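Local coordinates for protein precorrin-8x Methyl Mutase (Thermus thermophilus, PDB 1V9C) that probably acts as a precorrin-8X methylmutase, an isomerase that moves a methyl group within the corrin precursor during adenosylcobalamin biosynthesis, at residues L95-V101 with A115-A120; G132-A136 with L157-V161. All coordinates share one frame. Residues are numbered along the deposited sequence.

Contact 1 (L95-V101 with A115-A120)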
# COMPACT_ATOMS: atom_id res chain seq x y z
N LEU B 95 4.62 -8.80 -12.52
CA LEU B 95 4.41 -8.80 -13.96
C LEU B 95 4.40 -7.46 -14.70
O LEU B 95 5.18 -7.27 -15.63
CB LEU B 95 3.12 -9.57 -14.28
CG LEU B 95 3.09 -11.05 -13.86
CD1 LEU B 95 1.73 -11.66 -14.17
CD2 LEU B 95 4.18 -11.80 -14.60
N LEU B 96 3.55 -6.52 -14.28
CA LEU B 96 3.45 -5.22 -14.95
C LEU B 96 4.75 -4.43 -15.10
O LEU B 96 4.91 -3.68 -16.06
CB LEU B 96 2.41 -4.34 -14.26
CG LEU B 96 0.96 -4.78 -14.46
CD1 LEU B 96 0.04 -3.74 -13.84
CD2 LEU B 96 0.66 -4.92 -15.95
N ALA B 97 5.68 -4.59 -14.17
CA ALA B 97 6.94 -3.88 -14.25
C ALA B 97 8.04 -4.81 -14.75
O ALA B 97 9.20 -4.43 -14.82
CB ALA B 97 7.32 -3.31 -12.89
N HIS B 98 7.66 -6.04 -15.10
CA HIS B 98 8.60 -7.04 -15.59
C HIS B 98 9.26 -6.58 -16.89
O HIS B 98 8.61 -6.00 -17.76
CB HIS B 98 7.87 -8.37 -15.81
CG HIS B 98 8.77 -9.56 -15.87
ND1 HIS B 98 9.78 -9.68 -16.80
CD2 HIS B 98 8.81 -10.69 -15.12
CE1 HIS B 98 10.40 -10.83 -16.62
NE2 HIS B 98 9.83 -11.46 -15.61
N PRO B 99 10.58 -6.83 -17.04
CA PRO B 99 11.36 -6.44 -18.22
C PRO B 99 10.77 -6.91 -19.55
O PRO B 99 10.43 -6.09 -20.41
CB PRO B 99 12.72 -7.07 -17.95
CG PRO B 99 12.82 -7.01 -16.47
CD PRO B 99 11.45 -7.47 -16.04
N GLU B 100 10.65 -8.22 -19.72
CA GLU B 100 10.11 -8.79 -20.95
C GLU B 100 8.74 -8.21 -21.25
O GLU B 100 8.48 -7.79 -22.38
CB GLU B 100 10.02 -10.32 -20.85
CG GLU B 100 11.31 -11.04 -21.26
CD GLU B 100 12.08 -11.62 -20.08
OE1 GLU B 100 12.44 -10.86 -19.16
OE2 GLU B 100 12.33 -12.85 -20.08
N VAL B 101 7.89 -8.18 -20.23
CA VAL B 101 6.54 -7.65 -20.36
C VAL B 101 6.54 -6.20 -20.85
O VAL B 101 5.83 -5.85 -21.80
CB VAL B 101 5.79 -7.69 -19.00
CG1 VAL B 101 4.49 -6.91 -19.10
CG2 VAL B 101 5.51 -9.13 -18.60
N ALA B 115 0.38 -7.77 -22.12
CA ALA B 115 1.69 -8.38 -22.24
C ALA B 115 1.95 -9.21 -20.99
O ALA B 115 2.46 -10.33 -21.08
CB ALA B 115 2.75 -7.29 -22.38
N ALA B 116 1.59 -8.65 -19.84
CA ALA B 116 1.79 -9.33 -18.55
C ALA B 116 1.15 -10.71 -18.50
O ALA B 116 1.83 -11.70 -18.21
CB ALA B 116 1.26 -8.46 -17.42
N VAL B 117 -0.14 -10.79 -18.77
CA VAL B 117 -0.84 -12.07 -18.76
C VAL B 117 -0.28 -12.99 -19.85
O VAL B 117 0.15 -14.11 -19.57
CB VAL B 117 -2.35 -11.90 -19.01
CG1 VAL B 117 -3.05 -13.24 -18.84
CG2 VAL B 117 -2.93 -10.87 -18.06
N ALA B 118 -0.31 -12.51 -21.09
CA ALA B 118 0.19 -13.26 -22.23
C ALA B 118 1.56 -13.82 -21.88
O ALA B 118 1.83 -15.00 -22.09
CB ALA B 118 0.30 -12.35 -23.45
N TYR B 119 2.43 -12.97 -21.35
CA TYR B 119 3.75 -13.41 -20.95
C TYR B 119 3.64 -14.52 -19.91
O TYR B 119 4.19 -15.60 -20.09
CB TYR B 119 4.55 -12.25 -20.36
CG TYR B 119 5.88 -12.69 -19.78
CD1 TYR B 119 6.99 -12.85 -20.60
CD2 TYR B 119 6.00 -13.01 -18.43
CE1 TYR B 119 8.19 -13.32 -20.09
CE2 TYR B 119 7.20 -13.48 -17.91
CZ TYR B 119 8.30 -13.64 -18.75
OH TYR B 119 9.49 -14.12 -18.25
N ALA B 120 2.93 -14.22 -18.82
CA ALA B 120 2.74 -15.16 -17.72
C ALA B 120 2.19 -16.49 -18.22
O ALA B 120 2.67 -17.55 -17.84
CB ALA B 120 1.79 -14.58 -16.69
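This is a turn-and-helix packing contact at one edge of a doubly wound alpha/beta fold. A type I beta turn, L95 to H98, follows strand 92-94 and leads into helix 99-107. The turn and the first residues of that helix pack against helix 112-122. No hydrogen bond crosses between the segments; the contact is held by van der Waals packing, mostly between apolar side chains. Y119 is the most extensively covered residue of the contact. Its chi1 is t, which carries the ring out toward the turn and the start of helix 99-107. There the ring meets E100, where CB lies 3.6 Å from Y119 CE1. V101, also t, sets CG2 3.7 Å from Y119 CB and CG1 3.7 Å from A115 CB. L95 takes the mt rotamer, with CB 3.8 Å from A116 CB and CD1 3.9 Å from A120 CB. The small alanines allow this close approach. L96 starts away from the helix, but its mt side chain brings CD2 3.9 Å from A116 CB. H98 is the N-cap of helix 99-107. Its t rotamer lets ND1 accept a weak bond from E100 N (3.4 Å). The same imidazole lies obliquely against the Y119 ring, centroids 4.9 Å apart and planes at 44°, with Y119 CE2 over one imidazole face.

Contact 2 (G132-A136 with L157-V161)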
# COMPACT_ATOMS: atom_id res chain seq x y z
N GLY B 132 -2.28 -11.74 -7.34
CA GLY B 132 -2.67 -10.61 -6.53
C GLY B 132 -2.80 -9.34 -7.34
O GLY B 132 -1.81 -8.83 -7.87
N VAL B 133 -4.01 -8.82 -7.42
CA VAL B 133 -4.26 -7.59 -8.16
C VAL B 133 -4.82 -6.52 -7.22
O VAL B 133 -5.87 -6.69 -6.62
CB VAL B 133 -5.25 -7.83 -9.33
CG1 VAL B 133 -5.41 -6.57 -10.17
CG2 VAL B 133 -4.76 -8.98 -10.20
N GLY B 134 -4.09 -5.42 -7.09
CA GLY B 134 -4.55 -4.35 -6.23
C GLY B 134 -4.42 -3.02 -6.94
O GLY B 134 -4.66 -1.97 -6.34
N ASN B 135 -4.07 -3.05 -8.23
CA ASN B 135 -3.86 -1.81 -8.97
C ASN B 135 -4.30 -1.72 -10.43
O ASN B 135 -4.67 -0.64 -10.88
CB ASN B 135 -2.38 -1.45 -8.89
CG ASN B 135 -1.82 -1.66 -7.49
OD1 ASN B 135 -1.97 -0.81 -6.62
ND2 ASN B 135 -1.22 -2.82 -7.27
N ALA B 136 -4.24 -2.81 -11.17
CA ALA B 136 -4.59 -2.76 -12.60
C ALA B 136 -5.83 -3.54 -12.99
O ALA B 136 -5.75 -4.74 -13.20
CB ALA B 136 -3.40 -3.22 -13.43
N LEU B 157 -6.81 -12.90 -6.10
CA LEU B 157 -7.23 -11.85 -5.18
C LEU B 157 -7.55 -10.62 -6.04
O LEU B 157 -6.66 -9.93 -6.53
CB LEU B 157 -6.10 -11.55 -4.19
CG LEU B 157 -5.58 -12.71 -3.33
CD1 LEU B 157 -4.45 -12.22 -2.45
CD2 LEU B 157 -6.71 -13.27 -2.50
N GLY B 158 -8.84 -10.37 -6.24
CA GLY B 158 -9.24 -9.24 -7.06
C GLY B 158 -9.57 -8.04 -6.21
O GLY B 158 -10.72 -7.84 -5.82
N MET B 159 -8.54 -7.24 -5.93
CA MET B 159 -8.71 -6.05 -5.11
C MET B 159 -8.17 -4.76 -5.72
O MET B 159 -7.43 -4.01 -5.07
CB MET B 159 -8.06 -6.29 -3.75
CG MET B 159 -8.53 -7.58 -3.09
SD MET B 159 -7.58 -8.05 -1.58
CE MET B 159 -8.30 -9.58 -1.21
N PRO B 160 -8.50 -4.49 -7.00
CA PRO B 160 -8.01 -3.24 -7.61
C PRO B 160 -8.78 -2.09 -6.92
O PRO B 160 -9.90 -2.29 -6.45
CB PRO B 160 -8.43 -3.36 -9.08
CG PRO B 160 -8.76 -4.80 -9.28
CD PRO B 160 -9.32 -5.25 -7.95
N VAL B 161 -8.18 -0.91 -6.85
CA VAL B 161 -8.85 0.23 -6.24
C VAL B 161 -8.98 1.24 -7.36
O VAL B 161 -8.17 1.25 -8.27
CB VAL B 161 -8.00 0.81 -5.06
CG1 VAL B 161 -6.61 1.12 -5.55
CG2 VAL B 161 -8.66 2.07 -4.44
O HOH W 1 -5.71 1.44 -9.41
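Two backbone hydrogen bonds join the strand ends. V133 N donates to L157 O (3.0 Å), and V133 O accepts from M159 N (2.8 Å). V133 thus bonds to the residues before and after G158, its bridge partner, as in a parallel sheet. Farther on, a water oxygen lies 2.8 Å from N135 O and 2.7 Å from V161 O, bridging the two loops. D72 accepts backbone bonds from G134, N135 and A136, and N135 OD1 bonds S190 OG. A CA-H...O contact puts G134 CA 3.1 Å from M159 O. V133 CG1 touches P160 CG at 3.9 Å, on the side where F139 and L140 of helix 137-147 lie. L157 and M159 instead reach helix 190-205, and V161 packs on T40 of the second subunit. Adjacent parallel strands linked through helix 137-147 form a beta-alpha-beta unit, and these loops lie at the strands' C-terminal ends, as in doubly wound alpha/beta folds.

From the N terminus, the chain first reaches contact 1 after strand 92-94, an outermost strand of the sheet within this chain. Contact 1 closes a short, mostly helical loop, pairing the start of helix 99-107 with helix 112-122. The chain then enters strand 130-133, where contact 2 opens. Contact 2 closes a longer loop through helix 137-147 and ends beyond strand 155-158. The two loops are in series and neither nest nor cross. Contact 1 lies at the periphery and contact 2 near the chain centre, with centres about 16 Å apart. They still touch: L96 CD1 lies 3.5 Å from A136 CB. F139 of helix 137-147 meets A116 and V133, so this helix borders both.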